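PDB 6NE6: G-protein alpha subunit Galpha7 from Naegleria fowleri, which probably binds and hydrolyses GTP as the alpha subunit of a heterotrimeric G protein, switching between nucleotide states to relay signals from receptors. Local coordinates for residues K10-V15 against Q317-I322; K22-K27 against T304-A309; N35-E40 against D152-R157; S199-C204 against E313-I318; R296-F301 against I322-N327. One frame throughout, in Å; residues are numbered along the deposited sequence. Where two conformers were deposited one is given.

In the fold
All five contacts lie in one G-alpha chain, and four use helix 308-326 or the turn before it. Contacts 1 and 4 are buried, their centres about 6 Å apart; they seat successive turns of that helix on the neighbouring strands 10-16 and 199-205 and rest on aliphatic carbon alone, save for one water at the end of contact 1. Contact 5, about 8 Å from contact 1 between centres, takes the same helix to edge strand 297-302 at the surface, where a guanidinium packs on an alanine methyl and a water joins it to a serine. Contact 2, partly buried, joins the pre-helix turn to helix 22-32. Contact 3, buried but remote, sets a valine methyl over a phenylalanine ring.

Contact 1 (K10-V15 against Q317-I322)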
# COMPACT_ATOMS: atom_id res chain seq x y z
N LYS A 10 -17.52 15.79 -8.54
CA LYS A 10 -17.79 14.55 -7.82
C LYS A 10 -16.51 14.08 -7.15
O LYS A 10 -15.57 13.64 -7.82
CB LYS A 10 -18.37 13.50 -8.77
CG LYS A 10 -19.68 13.93 -9.41
CD LYS A 10 -20.46 12.77 -9.98
CE LYS A 10 -21.24 12.04 -8.89
NZ LYS A 10 -22.45 12.78 -8.41
N LYS A 11 -16.47 14.16 -5.82
CA LYS A 11 -15.25 13.84 -5.09
C LYS A 11 -15.30 12.40 -4.60
O LYS A 11 -16.31 11.94 -4.06
CB LYS A 11 -15.03 14.80 -3.92
CG LYS A 11 -14.99 16.27 -4.35
CD LYS A 11 -14.12 17.10 -3.42
CE LYS A 11 -13.82 18.47 -4.03
NZ LYS A 11 -13.05 19.31 -3.06
N ILE A 12 -14.18 11.71 -4.77
CA ILE A 12 -14.04 10.29 -4.44
C ILE A 12 -12.97 10.20 -3.37
O ILE A 12 -11.81 10.55 -3.61
CB ILE A 12 -13.65 9.48 -5.67
CG1 ILE A 12 -14.69 9.67 -6.78
CG2 ILE A 12 -13.45 8.01 -5.31
CD1 ILE A 12 -14.28 8.99 -8.06
N LEU A 13 -13.36 9.72 -2.19
CA LEU A 13 -12.48 9.67 -1.03
C LEU A 13 -11.87 8.29 -0.90
O LEU A 13 -12.60 7.29 -0.85
CB LEU A 13 -13.25 9.99 0.26
CG LEU A 13 -12.50 9.87 1.59
CD1 LEU A 13 -11.33 10.84 1.65
CD2 LEU A 13 -13.46 10.09 2.77
N LEU A 14 -10.55 8.23 -0.78
CA LEU A 14 -9.85 6.98 -0.50
C LEU A 14 -9.83 6.74 1.00
O LEU A 14 -9.43 7.62 1.77
CB LEU A 14 -8.42 7.03 -1.04
CG LEU A 14 -8.26 6.99 -2.56
CD1 LEU A 14 -6.84 7.40 -2.93
CD2 LEU A 14 -8.56 5.59 -3.09
N VAL A 15 -10.26 5.54 1.42
CA VAL A 15 -10.34 5.15 2.82
C VAL A 15 -9.68 3.78 2.94
O VAL A 15 -9.91 2.91 2.10
CB VAL A 15 -11.81 5.10 3.30
CG1 VAL A 15 -11.95 4.60 4.73
CG2 VAL A 15 -12.46 6.49 3.16
N GLN A 317 -14.44 1.81 -14.61
CA GLN A 317 -15.67 1.11 -14.26
C GLN A 317 -16.36 1.80 -13.09
O GLN A 317 -17.59 1.99 -13.10
CB GLN A 317 -15.38 -0.34 -13.89
CG GLN A 317 -14.92 -1.24 -15.01
CD GLN A 317 -14.61 -2.62 -14.47
OE1 GLN A 317 -13.49 -2.91 -14.09
NE2 GLN A 317 -15.63 -3.47 -14.38
N ILE A 318 -15.58 2.20 -12.09
CA ILE A 318 -16.14 2.86 -10.92
C ILE A 318 -16.74 4.21 -11.30
O ILE A 318 -17.88 4.52 -10.94
CB ILE A 318 -15.07 3.01 -9.83
CG1 ILE A 318 -14.64 1.62 -9.33
CG2 ILE A 318 -15.59 3.89 -8.70
CD1 ILE A 318 -13.45 1.65 -8.38
N THR A 319 -16.00 5.03 -12.05
CA THR A 319 -16.54 6.35 -12.37
C THR A 319 -17.74 6.25 -13.29
O THR A 319 -18.69 7.04 -13.15
CB THR A 319 -15.47 7.27 -12.96
OG1 THR A 319 -14.91 6.67 -14.13
CG2 THR A 319 -14.35 7.51 -11.94
N SER A 320 -17.76 5.28 -14.20
CA SER A 320 -18.94 5.08 -15.02
C SER A 320 -20.13 4.71 -14.16
O SER A 320 -21.25 5.21 -14.37
CB SER A 320 -18.70 3.99 -16.06
OG SER A 320 -17.73 4.41 -17.01
N ASP A 321 -19.92 3.86 -13.16
CA ASP A 321 -21.03 3.47 -12.31
C ASP A 321 -21.50 4.63 -11.45
O ASP A 321 -22.71 4.79 -11.22
CB ASP A 321 -20.64 2.29 -11.43
CG ASP A 321 -21.81 1.77 -10.65
OD1 ASP A 321 -22.77 1.29 -11.28
OD2 ASP A 321 -21.79 1.87 -9.41
N ILE A 322 -20.57 5.46 -10.96
CA ILE A 322 -20.97 6.65 -10.21
C ILE A 322 -21.88 7.52 -11.06
O ILE A 322 -22.92 8.00 -10.60
CB ILE A 322 -19.73 7.44 -9.75
CG1 ILE A 322 -19.03 6.70 -8.62
CG2 ILE A 322 -20.15 8.82 -9.28
CD1 ILE A 322 -17.65 7.28 -8.30
O HOH W 1 -23.60 9.78 -8.47
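Ile-12 and Ile-322 meet through their delta methyls, the two CD1 atoms standing 3.8 Å apart where the side chains cross at a slant. The Ile-12 methyl also reaches the preceding turn of the helix, with its CD1 4.2 Å from Thr-319 CG2 and the two side chains nearly perpendicular. A second methyl of Ile-322 serves Lys-10: CG2 lies 3.4 Å from Lys-10 CE, closer than ordinary carbon-carbon packing, as the two side chains run past each other in opposite senses. Bends at chi3 (81°) and chi4 (74°) fold the lysine chain over this methyl. Its ammonium then faces a water that donates to Ile-322 O at 2.9 Å and accepts a weak bond from Lys-10 NZ at 3.2 Å. Behind the first shell, Thr-319 OG1 bonds back to Leu-315 O, one turn earlier, which fixes the rotation that turns CG2 to the strand. The segment axes approach to 11.3 Å at 132°, so the helix runs roughly against the strand, as expected for a helix covering the sheet of a P-loop NTPase fold. Ile-12 also touches Leu-201 on strand 199-205, Ile-322 touches Tyr-244 on strand 242-248, and Thr-319 packs against Phe-168 and Phe-170 of strand 163-170.

Contact 2 (K22-K27 against T304-A309)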
# COMPACT_ATOMS: atom_id res chain seq x y z
N LYS A 22 -3.85 2.22 -0.58
CA LYS A 22 -4.64 3.34 -1.07
C LYS A 22 -3.76 4.48 -1.57
O LYS A 22 -4.11 5.14 -2.54
CB LYS A 22 -5.62 3.83 0.01
CG LYS A 22 -4.99 4.56 1.17
CD LYS A 22 -6.08 5.24 2.04
CE LYS A 22 -5.43 6.01 3.18
NZ LYS A 22 -6.39 6.88 3.91
N SER A 23 -2.59 4.69 -0.94
CA SER A 23 -1.69 5.74 -1.44
C SER A 23 -1.11 5.39 -2.80
O SER A 23 -0.81 6.29 -3.60
CB SER A 23 -0.57 6.01 -0.43
OG SER A 23 0.27 4.88 -0.29
N THR A 24 -0.93 4.09 -3.09
CA THR A 24 -0.53 3.67 -4.43
C THR A 24 -1.55 4.10 -5.47
O THR A 24 -1.19 4.59 -6.55
CB THR A 24 -0.35 2.15 -4.49
OG1 THR A 24 0.47 1.73 -3.40
CG2 THR A 24 0.30 1.73 -5.81
N ILE A 25 -2.84 3.92 -5.16
CA ILE A 25 -3.90 4.35 -6.06
C ILE A 25 -3.78 5.84 -6.34
O ILE A 25 -3.90 6.28 -7.49
CB ILE A 25 -5.28 4.01 -5.46
CG1 ILE A 25 -5.42 2.50 -5.36
CG2 ILE A 25 -6.37 4.59 -6.34
CD1 ILE A 25 -6.77 2.05 -4.82
N PHE A 26 -3.58 6.64 -5.28
CA PHE A 26 -3.52 8.09 -5.48
C PHE A 26 -2.32 8.46 -6.34
O PHE A 26 -2.43 9.30 -7.24
CB PHE A 26 -3.47 8.84 -4.15
CG PHE A 26 -3.56 10.34 -4.32
CD1 PHE A 26 -4.79 10.95 -4.40
CD2 PHE A 26 -2.42 11.11 -4.44
CE1 PHE A 26 -4.90 12.33 -4.60
CE2 PHE A 26 -2.52 12.49 -4.63
CZ PHE A 26 -3.77 13.09 -4.71
N LYS A 27 -1.16 7.87 -6.06
CA LYS A 27 0.04 8.23 -6.83
C LYS A 27 -0.09 7.80 -8.28
O LYS A 27 0.38 8.51 -9.18
CB LYS A 27 1.28 7.63 -6.17
CG LYS A 27 1.67 8.35 -4.89
CD LYS A 27 2.92 7.72 -4.25
CE LYS A 27 2.63 6.31 -3.72
NZ LYS A 27 3.70 5.87 -2.76
N THR A 304 -5.09 -4.30 -8.86
CA THR A 304 -3.68 -4.25 -8.53
C THR A 304 -3.24 -2.82 -8.82
O THR A 304 -3.01 -2.47 -9.97
CB THR A 304 -2.87 -5.26 -9.33
OG1 THR A 304 -3.36 -6.58 -9.04
CG2 THR A 304 -1.39 -5.19 -8.93
N ALA A 305 -3.15 -2.01 -7.76
CA ALA A 305 -2.84 -0.59 -7.95
C ALA A 305 -1.48 -0.38 -8.59
O ALA A 305 -1.28 0.61 -9.30
CB ALA A 305 -2.91 0.14 -6.60
N LEU A 306 -0.53 -1.29 -8.38
CA LEU A 306 0.78 -1.15 -9.00
C LEU A 306 0.73 -1.39 -10.51
O LEU A 306 1.67 -1.03 -11.22
CB LEU A 306 1.78 -2.11 -8.35
CG LEU A 306 2.17 -1.77 -6.91
CD1 LEU A 306 2.96 -2.92 -6.29
CD2 LEU A 306 3.02 -0.49 -6.89
N ASP A 307 -0.36 -1.98 -11.01
CA ASP A 307 -0.56 -2.17 -12.45
C ASP A 307 -1.38 -1.00 -12.96
O ASP A 307 -2.61 -0.98 -12.85
CB ASP A 307 -1.26 -3.50 -12.71
CG ASP A 307 -1.48 -3.78 -14.20
OD1 ASP A 307 -1.47 -2.84 -15.01
OD2 ASP A 307 -1.67 -4.96 -14.56
N LYS A 308 -0.70 -0.01 -13.56
CA LYS A 308 -1.39 1.23 -13.90
C LYS A 308 -2.51 0.98 -14.90
O LYS A 308 -3.59 1.57 -14.78
CB LYS A 308 -0.39 2.26 -14.44
CG LYS A 308 -1.04 3.56 -14.88
CD LYS A 308 -0.09 4.39 -15.72
CE LYS A 308 0.89 5.14 -14.85
NZ LYS A 308 2.07 4.32 -14.46
N ALA A 309 -2.30 0.09 -15.88
CA ALA A 309 -3.34 -0.20 -16.85
C ALA A 309 -4.55 -0.86 -16.21
O ALA A 309 -5.69 -0.55 -16.56
CB ALA A 309 -2.80 -1.08 -17.98
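Thr-24 and Ala-305 carry most of the buried surface, about 58 Å² each, and they touch methyl to methyl: Thr-24 CG2 is 3.7 Å from Ala-305 CB. With chi1 at -50°, CG2 of Thr-24 stands opposite its backbone N, pointing the methyl rather than the hydroxyl at the turn. That same CG2 meets a second residue, Leu-306 CD2, also at 3.7 Å, the leucine, itself exposed, bringing its branch end in from the solvent side. Ala-305 CB in turn is shared, since Ile-25 CG1 approaches it to 3.7 Å from the buried side. The alanine is presented by a type I beta turn, Thr-304 to Asp-307, closed by the bond from Asp-307 N to Thr-304 O. Its N bonds Asn-248 OD1 at the end of strand 242-248, while its O accepts from Gln-28 NE2, further along the same helix as Thr-24. Helix 22-32 starts in what matches a P-loop (Walker A) pattern, and Ile-25 continues to Leu-14 on strand 10-16 and Met-177 on strand 173-180, while the turn leads directly into helix 308-326.

Contact 3 (N35-E40 against D152-R157). With EDO (1,2-ethanediol), chain I.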
# COMPACT_ATOMS: atom_id res chain seq x y z
N ASN A 35 0.31 14.59 -13.65
CA ASN A 35 0.63 15.36 -12.46
C ASN A 35 1.73 14.65 -11.68
O ASN A 35 1.62 14.40 -10.48
CB ASN A 35 -0.65 15.54 -11.63
CG ASN A 35 -0.47 16.49 -10.46
OD1 ASN A 35 0.40 17.38 -10.47
ND2 ASN A 35 -1.30 16.33 -9.44
N GLY A 36 2.80 14.32 -12.39
CA GLY A 36 3.85 13.47 -11.88
C GLY A 36 4.79 14.18 -10.92
O GLY A 36 4.60 15.32 -10.51
N PHE A 37 5.84 13.46 -10.54
CA PHE A 37 6.68 13.90 -9.44
C PHE A 37 7.74 14.87 -9.91
O PHE A 37 8.46 14.62 -10.88
CB PHE A 37 7.29 12.67 -8.77
CG PHE A 37 6.27 11.65 -8.43
CD1 PHE A 37 5.24 11.97 -7.55
CD2 PHE A 37 6.29 10.39 -9.02
CE1 PHE A 37 4.25 11.03 -7.24
CE2 PHE A 37 5.31 9.44 -8.71
CZ PHE A 37 4.29 9.77 -7.82
N THR A 38 7.82 16.00 -9.22
CA THR A 38 8.75 17.05 -9.58
C THR A 38 10.15 16.74 -9.05
O THR A 38 10.35 15.83 -8.24
CB THR A 38 8.27 18.39 -9.02
OG1 THR A 38 8.28 18.33 -7.59
CG2 THR A 38 6.85 18.66 -9.50
N THR A 39 11.12 17.52 -9.53
CA THR A 39 12.49 17.35 -9.04
C THR A 39 12.56 17.60 -7.54
O THR A 39 13.25 16.87 -6.81
CB THR A 39 13.43 18.27 -9.82
OG1 THR A 39 13.54 17.80 -11.17
CG2 THR A 39 14.80 18.31 -9.19
N GLU A 40 11.86 18.62 -7.05
CA GLU A 40 11.83 18.88 -5.61
C GLU A 40 11.23 17.70 -4.85
O GLU A 40 11.79 17.25 -3.84
CB GLU A 40 11.04 20.15 -5.31
CG GLU A 40 10.95 20.51 -3.81
CD GLU A 40 10.22 21.82 -3.55
OE1 GLU A 40 9.91 22.53 -4.52
OE2 GLU A 40 9.95 22.13 -2.37
N ASP A 152 10.08 4.22 -8.31
CA ASP A 152 10.58 4.29 -6.93
C ASP A 152 9.60 5.00 -6.01
O ASP A 152 9.37 4.57 -4.88
CB ASP A 152 11.92 5.02 -6.86
CG ASP A 152 13.06 4.26 -7.51
OD1 ASP A 152 12.92 3.07 -7.91
OD2 ASP A 152 14.14 4.88 -7.61
N VAL A 153 9.02 6.11 -6.49
CA VAL A 153 8.13 6.91 -5.65
C VAL A 153 6.79 6.20 -5.44
O VAL A 153 6.26 6.17 -4.33
CB VAL A 153 7.94 8.31 -6.26
CG1 VAL A 153 6.88 9.10 -5.45
CG2 VAL A 153 9.26 9.08 -6.29
N VAL A 154 6.24 5.63 -6.50
CA VAL A 154 4.98 4.90 -6.41
C VAL A 154 5.09 3.77 -5.39
O VAL A 154 4.15 3.50 -4.64
CB VAL A 154 4.58 4.36 -7.80
CG1 VAL A 154 3.37 3.42 -7.72
CG2 VAL A 154 4.29 5.52 -8.75
N ARG A 155 6.25 3.12 -5.33
CA ARG A 155 6.43 1.99 -4.44
C ARG A 155 6.79 2.37 -3.01
O ARG A 155 6.82 1.50 -2.14
CB ARG A 155 7.51 1.07 -5.01
CG ARG A 155 7.04 0.28 -6.22
CD ARG A 155 8.06 -0.75 -6.59
NE ARG A 155 7.69 -1.54 -7.75
CZ ARG A 155 7.18 -2.77 -7.70
NH1 ARG A 155 6.96 -3.36 -6.53
NH2 ARG A 155 6.90 -3.42 -8.82
N ALA A 156 7.06 3.65 -2.74
CA ALA A 156 7.45 4.09 -1.41
C ALA A 156 6.22 4.42 -0.59
O ALA A 156 5.46 5.33 -0.94
CB ALA A 156 8.36 5.31 -1.49
N ARG A 157 6.03 3.72 0.53
CA ARG A 157 4.84 3.89 1.36
C ARG A 157 5.09 5.07 2.31
O ARG A 157 5.63 4.91 3.39
CB ARG A 157 4.53 2.61 2.12
CG ARG A 157 3.15 2.57 2.80
CD ARG A 157 2.90 1.23 3.46
NE ARG A 157 3.84 0.96 4.54
CZ ARG A 157 3.66 1.35 5.79
NH1 ARG A 157 2.55 2.01 6.12
NH2 ARG A 157 4.58 1.07 6.71
C1 EDO I . 3.65 15.10 -16.12
O1 EDO I . 3.37 14.14 -15.11
C2 EDO I . 3.97 16.43 -15.45
O2 EDO I . 4.97 16.22 -14.45
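The Phe-37 ring takes a methyl of Val-153 squarely over one face: CG1 sits 3.5 Å from the ring centroid and only 9° off the normal, a CH-pi contact. Because the methyl is centred, all six ring carbons lie at similar distances from it, the shortest being Phe-37 CZ to Val-153 CG1 at 3.6 Å. Val-153 CB comes in over one side of the same face, 3.8 Å from Phe-37 CE2. At the ring edge, near its plane, Val-154 CG2 approaches Phe-37 CE2 to 4.1 Å, so consecutive valines use different parts of one ring. Val-153 places CG1 opposite its backbone N (chi1 174°), which aims this methyl at the aromatic face. In G-protein alpha subunits an all-helical domain is inserted into the Ras-like domain, and this contact, between the loop leading into helix 39-66 and the end of helix 150-154, probably lies near the junction of the two. Phe-37 also packs on Lys-27, Arg-30 and Leu-31 of helix 22-32, and Val-153 on Ile-45 of helix 39-66. The backbone N before the aromatic residue also binds a guest: Gly-36 N donates to O1 of 1,2-ethanediol at 2.8 Å, with an N-H...O angle of 142°; the diol probably comes from the crystallisation liquor. At the start of the following helix, Thr-38 occupies the N-cap position and its side chain caps a backbone N further along.

Contact 4 (S199-C204 against E313-I318)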
# COMPACT_ATOMS: atom_id res chain seq x y z
N SER A 199 -18.42 9.68 -3.33
CA SER A 199 -18.18 8.25 -3.32
C SER A 199 -16.98 7.96 -2.43
O SER A 199 -16.08 8.79 -2.30
CB SER A 199 -17.93 7.73 -4.74
OG SER A 199 -17.67 6.33 -4.76
N ILE A 200 -16.98 6.78 -1.83
CA ILE A 200 -15.88 6.29 -1.00
C ILE A 200 -15.34 5.03 -1.65
O ILE A 200 -16.12 4.13 -1.99
CB ILE A 200 -16.35 5.99 0.43
CG1 ILE A 200 -16.70 7.29 1.16
CG2 ILE A 200 -15.29 5.15 1.19
CD1 ILE A 200 -17.53 7.05 2.43
N LEU A 201 -14.02 4.95 -1.80
CA LEU A 201 -13.33 3.72 -2.20
C LEU A 201 -12.69 3.18 -0.93
O LEU A 201 -11.69 3.71 -0.46
CB LEU A 201 -12.28 3.96 -3.27
CG LEU A 201 -12.72 4.67 -4.55
CD1 LEU A 201 -11.62 4.55 -5.59
CD2 LEU A 201 -14.03 4.07 -5.07
N PHE A 202 -13.29 2.12 -0.38
CA PHE A 202 -12.76 1.47 0.81
C PHE A 202 -11.75 0.44 0.34
O PHE A 202 -12.11 -0.54 -0.32
CB PHE A 202 -13.88 0.81 1.62
CG PHE A 202 -13.47 0.50 3.02
CD1 PHE A 202 -12.66 -0.59 3.30
CD2 PHE A 202 -13.88 1.32 4.06
CE1 PHE A 202 -12.26 -0.85 4.61
CE2 PHE A 202 -13.50 1.06 5.36
CZ PHE A 202 -12.68 -0.03 5.63
N VAL A 203 -10.47 0.66 0.65
CA VAL A 203 -9.40 -0.16 0.07
C VAL A 203 -8.90 -1.14 1.12
O VAL A 203 -8.50 -0.73 2.22
CB VAL A 203 -8.24 0.72 -0.42
CG1 VAL A 203 -7.18 -0.15 -1.11
CG2 VAL A 203 -8.75 1.82 -1.36
N CYS A 204 -8.90 -2.43 0.77
CA CYS A 204 -8.40 -3.49 1.63
C CYS A 204 -7.40 -4.32 0.86
O CYS A 204 -7.57 -4.54 -0.34
CB CYS A 204 -9.52 -4.41 2.12
SG CYS A 204 -10.67 -3.59 3.26
N GLU A 313 -8.45 0.77 -15.73
CA GLU A 313 -9.64 0.07 -16.16
C GLU A 313 -10.66 -0.02 -15.04
O GLU A 313 -11.86 0.23 -15.24
CB GLU A 313 -9.25 -1.32 -16.67
CG GLU A 313 -10.40 -2.21 -17.09
CD GLU A 313 -9.91 -3.52 -17.66
OE1 GLU A 313 -8.94 -3.50 -18.45
OE2 GLU A 313 -10.46 -4.58 -17.30
N ARG A 314 -10.21 -0.38 -13.83
CA ARG A 314 -11.13 -0.49 -12.71
C ARG A 314 -11.69 0.87 -12.31
O ARG A 314 -12.87 0.99 -11.96
CB ARG A 314 -10.43 -1.14 -11.51
CG ARG A 314 -9.94 -2.56 -11.77
CD ARG A 314 -11.08 -3.60 -11.76
NE ARG A 314 -10.56 -4.89 -12.19
CZ ARG A 314 -10.51 -5.28 -13.46
NH1 ARG A 314 -10.98 -4.49 -14.41
NH2 ARG A 314 -10.00 -6.46 -13.79
N LEU A 315 -10.86 1.92 -12.38
CA LEU A 315 -11.36 3.24 -11.98
C LEU A 315 -12.37 3.77 -12.99
O LEU A 315 -13.32 4.45 -12.61
CB LEU A 315 -10.20 4.22 -11.81
CG LEU A 315 -9.32 3.88 -10.59
CD1 LEU A 315 -8.11 4.79 -10.52
CD2 LEU A 315 -10.12 3.94 -9.29
N GLU A 316 -12.19 3.43 -14.27
CA GLU A 316 -13.17 3.79 -15.29
C GLU A 316 -14.49 3.07 -15.04
O GLU A 316 -15.57 3.65 -15.26
CB GLU A 316 -12.63 3.47 -16.68
N GLN A 317 -14.44 1.81 -14.61
CA GLN A 317 -15.67 1.11 -14.26
C GLN A 317 -16.36 1.80 -13.09
O GLN A 317 -17.59 1.99 -13.10
CB GLN A 317 -15.38 -0.34 -13.89
CG GLN A 317 -14.92 -1.24 -15.01
CD GLN A 317 -14.61 -2.62 -14.47
OE1 GLN A 317 -13.49 -2.91 -14.09
NE2 GLN A 317 -15.63 -3.47 -14.38
N ILE A 318 -15.58 2.20 -12.09
CA ILE A 318 -16.14 2.86 -10.92
C ILE A 318 -16.74 4.21 -11.30
O ILE A 318 -17.88 4.52 -10.94
CB ILE A 318 -15.07 3.01 -9.83
CG1 ILE A 318 -14.64 1.62 -9.33
CG2 ILE A 318 -15.59 3.89 -8.70
CD1 ILE A 318 -13.45 1.65 -8.38
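Leu-201 meets Leu-315 and Ile-318 of helix 308-326 with its two delta methyls. From CB, which points toward the helix, chi1 of -55° sets CG opposite the carbonyl carbon, and there CG packs on Ile-12 CG2 of the adjacent strand. The chain then forks. CD1 reaches Leu-315 CD2 at 4.0 Å, where the two leucines pass at a slant. CD2 goes to the next turn, meeting Ile-318 CG2 at 4.0 Å and Ile-318 CD1 at 4.1 Å, with the leucine and isoleucine reaching toward each other tip to tip. One strand residue thus spans two helix positions three apart, i and i+3. The polar groups lie elsewhere on the helix: Arg-314 NH1 forms a salt bridge with Glu-313 OE2 at 2.9 Å, met from above the carboxylate plane (40° out of it), and also donates to Gln-317 OE1 at 3.0 Å, a bond bent to 131°. Arg-314 NE bonds Phe-302 O, tying this polar cluster to the end of strand 297-302. Leu-201 also touches Leu-14 and Tyr-244, on the strands that flank its own. Since every touching pair between the segments is aliphatic, the contact has no directional bond to set its register, and cohesion there probably comes from burial and from the fit of branched methyls.

Contact 5 (R296-F301 against I322-N327); sequences RLRDVF and ILSAEN
Arg-298 meets Ser-324 and Ala-325 with the end of its guanidinium, and the direct touches are van der Waals. Ala-325 CB lies over one face of the group, 3.7 Å above its plane and displaced toward the rim, nearest to Arg-298 NH2 at 3.8 Å. Ser-324 OG is at the edge instead, 3.7 Å from Arg-298 NH2. The polar link runs through a water lying in the guanidinium plane: it accepts from Arg-298 NH2 at 2.8 Å and donates to Ser-324 OG at 3.0 Å. Arg-298 stands at a corner of the chain in strand 297-302, the edge strand of the six-stranded sheet, while its two partners lie in the last turn of helix 308-326, so the arginine bridges sheet edge and helix end at the surface. The charged interaction is with the preceding helical turn, where Arg-298 NE forms a salt bridge with Asp-321 OD2. Ser-324 OG likewise bonds Asp-321 O, holding the hydroxyl beside its own helix backbone. To extend that far, the arginine sets CG opposite the backbone N (chi1 177°), bends at chi2 (68°) and then runs straight. Within the strand segment, Asp-299 OD1 accepts from Val-300 N at 2.9 Å, on the anti side of the carboxylate.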
# COMPACT_ATOMS: atom_id res chain seq x y z
N ARG A 296 -24.97 -2.31 1.81
CA ARG A 296 -24.71 -0.91 1.56
C ARG A 296 -23.64 -0.69 0.49
O ARG A 296 -23.58 0.39 -0.11
CB ARG A 296 -24.32 -0.22 2.87
CG ARG A 296 -25.42 -0.39 3.93
CD ARG A 296 -25.09 0.28 5.26
NE ARG A 296 -25.61 1.65 5.34
CZ ARG A 296 -25.19 2.56 6.21
NH1 ARG A 296 -24.23 2.27 7.09
NH2 ARG A 296 -25.73 3.78 6.19
N LEU A 297 -22.81 -1.69 0.21
CA LEU A 297 -21.82 -1.54 -0.85
C LEU A 297 -22.50 -1.39 -2.21
O LEU A 297 -23.44 -2.11 -2.54
CB LEU A 297 -20.87 -2.74 -0.89
CG LEU A 297 -19.86 -2.85 0.25
CD1 LEU A 297 -19.16 -4.21 0.18
CD2 LEU A 297 -18.85 -1.70 0.17
N ARG A 298 -21.99 -0.45 -2.99
CA ARG A 298 -22.43 -0.33 -4.37
C ARG A 298 -21.88 -1.47 -5.22
O ARG A 298 -22.62 -2.08 -6.01
CB ARG A 298 -21.99 1.02 -4.92
CG ARG A 298 -22.33 1.22 -6.35
CD ARG A 298 -23.82 1.32 -6.56
NE ARG A 298 -24.08 1.62 -7.95
CZ ARG A 298 -25.27 1.87 -8.47
NH1 ARG A 298 -26.35 1.88 -7.69
NH2 ARG A 298 -25.38 2.11 -9.76
N ASP A 299 -20.60 -1.77 -5.06
CA ASP A 299 -19.98 -2.87 -5.80
C ASP A 299 -18.66 -3.24 -5.12
O ASP A 299 -18.18 -2.54 -4.23
CB ASP A 299 -19.79 -2.48 -7.27
CG ASP A 299 -19.94 -3.65 -8.23
OD1 ASP A 299 -19.85 -4.82 -7.79
OD2 ASP A 299 -20.15 -3.39 -9.42
N VAL A 300 -18.06 -4.34 -5.58
CA VAL A 300 -16.77 -4.81 -5.09
C VAL A 300 -15.88 -5.08 -6.30
O VAL A 300 -16.33 -5.70 -7.26
CB VAL A 300 -16.90 -6.10 -4.24
CG1 VAL A 300 -15.52 -6.60 -3.84
CG2 VAL A 300 -17.75 -5.85 -2.99
N PHE A 301 -14.64 -4.57 -6.26
CA PHE A 301 -13.71 -4.71 -7.37
C PHE A 301 -12.38 -5.26 -6.88
O PHE A 301 -11.89 -4.86 -5.82
CB PHE A 301 -13.43 -3.37 -8.09
CG PHE A 301 -14.62 -2.78 -8.80
CD1 PHE A 301 -14.87 -3.07 -10.14
CD2 PHE A 301 -15.48 -1.91 -8.14
CE1 PHE A 301 -15.97 -2.52 -10.80
CE2 PHE A 301 -16.57 -1.36 -8.81
CZ PHE A 301 -16.82 -1.66 -10.12
N ILE A 322 -20.57 5.46 -10.96
CA ILE A 322 -20.97 6.65 -10.21
C ILE A 322 -21.88 7.52 -11.06
O ILE A 322 -22.92 8.00 -10.60
CB ILE A 322 -19.73 7.44 -9.75
CG1 ILE A 322 -19.03 6.70 -8.62
CG2 ILE A 322 -20.15 8.82 -9.28
CD1 ILE A 322 -17.65 7.28 -8.30
N LEU A 323 -21.50 7.73 -12.32
CA LEU A 323 -22.31 8.55 -13.20
C LEU A 323 -23.67 7.92 -13.45
O LEU A 323 -24.68 8.62 -13.53
CB LEU A 323 -21.59 8.79 -14.53
CG LEU A 323 -20.41 9.76 -14.49
CD1 LEU A 323 -19.87 10.00 -15.88
CD2 LEU A 323 -20.84 11.07 -13.84
N SER A 324 -23.72 6.59 -13.54
CA SER A 324 -24.99 5.93 -13.82
C SER A 324 -25.96 6.07 -12.66
O SER A 324 -27.18 6.10 -12.87
CB SER A 324 -24.77 4.46 -14.18
OG SER A 324 -24.54 3.67 -13.02
N ALA A 325 -25.45 6.18 -11.43
CA ALA A 325 -26.27 6.36 -10.24
C ALA A 325 -26.67 7.81 -9.99
O ALA A 325 -27.55 8.05 -9.16
CB ALA A 325 -25.54 5.82 -9.01
N GLU A 326 -26.06 8.76 -10.70
CA GLU A 326 -26.32 10.18 -10.44
C GLU A 326 -27.80 10.52 -10.60
O GLU A 326 -28.36 11.27 -9.80
CB GLU A 326 -25.46 11.03 -11.38
CG GLU A 326 -25.60 12.54 -11.22
CD GLU A 326 -24.54 13.30 -12.01
OE1 GLU A 326 -23.34 12.99 -11.84
OE2 GLU A 326 -24.91 14.18 -12.81
N ASN A 327 -28.45 9.97 -11.63
CA ASN A 327 -29.85 10.27 -11.88
C ASN A 327 -30.80 9.24 -11.27
O ASN A 327 -31.94 9.11 -11.74
CB ASN A 327 -30.10 10.38 -13.39
CG ASN A 327 -29.48 11.63 -13.99
OD1 ASN A 327 -29.57 12.72 -13.42
ND2 ASN A 327 -28.84 11.48 -15.14
O HOH W 2 -27.01 2.29 -12.04